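Local coordinates for chain length determinant protein (Shigella flexneri, PDB 4ZM5) that regulates the chain length of the lipopolysaccharide O-antigen, probably as a membrane-bound oligomer, at residues 5-9 / 88-92. The protein carries 1 engineered substitution. Numbering follows the deposited sequence.
Sequences KWTST and GQTAE
Trp6 and Gly88 form an antiparallel hydrogen-bonded pair that joins the start of strand 6-13 to the end of strand 82-88, just before the chain turns into the long helix 91-159. Gly88 N donates to Trp6 O at 2.8 Å and Trp6 N to Gly88 O at 3.2 Å. The pair lies at one end of the elongated chain, near both termini, where the small antiparallel sheet passes into the long helix; this alpha/beta base is as in other Wzz chain-length regulators, in which it is probably membrane-proximal. From this pair the Trp6 side chain reaches across the turn. Its CB lies 3.8 Å from Thr90 O. With CG turned anti to the carbonyl carbon (chi1 -56°), the indole is laid against the backbone that leads into the helix, and one ring face receives Thr90 C and Ala91 N, both displaced toward the rim. On the pyrrole side CD1 comes within 3.2 Å of Gln89 O, approached obliquely; NE1 is also near this oxygen, but the angle is too poor for a hydrogen bond. On the benzo side CE3 meets Ala91 CB at 3.5 Å, and CZ3 follows at 3.8 Å, an apolar contact with the first turn of the helix. Beside the strand pair, Lys5 CB rests 3.7 Å from Gly88 O before its extended chain leads away. Arg239, from the C-terminal segment, also touches Trp6. Two polar backbone bonds thus close the end of the strand pairing, while van der Waals contact of the indole with peptide atoms and one methyl group joins strand 6-13 to the helix start.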
loop_
_atom_site.group_PDB
_atom_site.type_symbol
_atom_site.label_atom_id
_atom_site.label_comp_id
_atom_site.label_asym_id
_atom_site.label_seq_id
_atom_site.Cartn_x
_atom_site.Cartn_y
_atom_site.Cartn_z
ATOM N N LYS B 5 7.779 -27.978 37.668
ATOM C CA LYS B 5 9.157 -28.348 37.991
ATOM C C LYS B 5 10.221 -27.406 37.331
ATOM O O LYS B 5 10.688 -26.513 38.033
ATOM C CB LYS B 5 9.427 -29.825 37.661
ATOM C CG LYS B 5 9.300 -30.696 38.892
ATOM C CD LYS B 5 9.107 -32.144 38.572
ATOM C CE LYS B 5 8.857 -32.887 39.854
ATOM N NZ LYS B 5 8.455 -34.294 39.604
ATOM N N TRP B 6 10.624 -27.584 36.034
ATOM C CA TRP B 6 11.671 -26.711 35.430
ATOM C C TRP B 6 11.083 -25.806 34.348
ATOM O O TRP B 6 10.413 -26.297 33.441
ATOM C CB TRP B 6 12.839 -27.530 34.836
ATOM C CG TRP B 6 13.501 -28.471 35.797
ATOM C CD1 TRP B 6 12.992 -29.643 36.279
ATOM C CD2 TRP B 6 14.816 -28.347 36.351
ATOM N NE1 TRP B 6 13.906 -30.253 37.103
ATOM C CE2 TRP B 6 15.040 -29.486 37.159
ATOM C CE3 TRP B 6 15.829 -27.382 36.248
ATOM C CZ2 TRP B 6 16.232 -29.679 37.874
ATOM C CZ3 TRP B 6 17.030 -27.603 36.904
ATOM C CH2 TRP B 6 17.209 -28.720 37.740
ATOM N N THR B 7 11.340 -24.485 34.434
ATOM C CA THR B 7 10.816 -23.521 33.465
ATOM C C THR B 7 11.915 -23.012 32.513
ATOM O O THR B 7 12.938 -22.476 32.940
ATOM C CB THR B 7 10.089 -22.344 34.170
ATOM O OG1 THR B 7 9.056 -22.864 34.988
ATOM C CG2 THR B 7 9.423 -21.371 33.193
ATOM N N SER B 8 11.668 -23.174 31.214
ATOM C CA SER B 8 12.506 -22.627 30.158
ATOM C C SER B 8 11.814 -21.406 29.593
ATOM O O SER B 8 10.604 -21.432 29.355
ATOM C CB SER B 8 12.760 -23.633 29.054
ATOM O OG SER B 8 13.607 -23.063 28.066
ATOM N N THR B 9 12.573 -20.327 29.422
ATOM C CA THR B 9 12.030 -19.055 28.966
ATOM C C THR B 9 12.777 -18.557 27.739
ATOM O O THR B 9 13.997 -18.727 27.624
ATOM C CB THR B 9 12.105 -18.025 30.124
ATOM O OG1 THR B 9 11.409 -18.543 31.238
ATOM C CG2 THR B 9 11.471 -16.706 29.786
ATOM N N GLY B 88 8.772 -27.968 31.920
ATOM C CA GLY B 88 9.176 -29.335 31.623
ATOM C C GLY B 88 9.468 -30.150 32.869
ATOM O O GLY B 88 9.336 -29.658 33.997
ATOM N N GLN B 89 9.870 -31.409 32.671
ATOM C CA GLN B 89 10.186 -32.339 33.760
ATOM C C GLN B 89 11.669 -32.265 34.161
ATOM O O GLN B 89 12.000 -32.486 35.331
ATOM C CB GLN B 89 9.820 -33.781 33.367
ATOM C CG GLN B 89 8.348 -34.119 33.549
ATOM C CD GLN B 89 8.087 -35.592 33.343
ATOM O OE1 GLN B 89 7.705 -36.030 32.250
ATOM N NE2 GLN B 89 8.287 -36.395 34.388
ATOM N N THR B 90 12.548 -32.000 33.171
ATOM C CA THR B 90 14.010 -31.875 33.292
ATOM C C THR B 90 14.407 -30.506 32.694
ATOM O O THR B 90 13.605 -29.953 31.947
ATOM C CB THR B 90 14.698 -33.097 32.615
ATOM O OG1 THR B 90 16.116 -32.956 32.648
ATOM C CG2 THR B 90 14.202 -33.365 31.183
ATOM N N ALA B 91 15.591 -29.939 33.031
ATOM C CA ALA B 91 16.031 -28.635 32.490
ATOM C C ALA B 91 16.241 -28.687 30.970
ATOM O O ALA B 91 15.801 -27.784 30.258
ATOM C CB ALA B 91 17.318 -28.185 33.158
ATOM N N GLU B 92 16.946 -29.728 30.494
ATOM C CA GLU B 92 17.268 -29.979 29.095
ATOM C C GLU B 92 16.004 -30.198 28.290
ATOM O O GLU B 92 15.949 -29.785 27.135
ATOM C CB GLU B 92 18.185 -31.217 28.957
ATOM C CG GLU B 92 19.619 -31.026 29.437
ATOM C CD GLU B 92 20.578 -30.286 28.516
ATOM O OE1 GLU B 92 20.254 -30.095 27.320
ATOM O OE2 GLU B 92 21.677 -29.919 28.996
#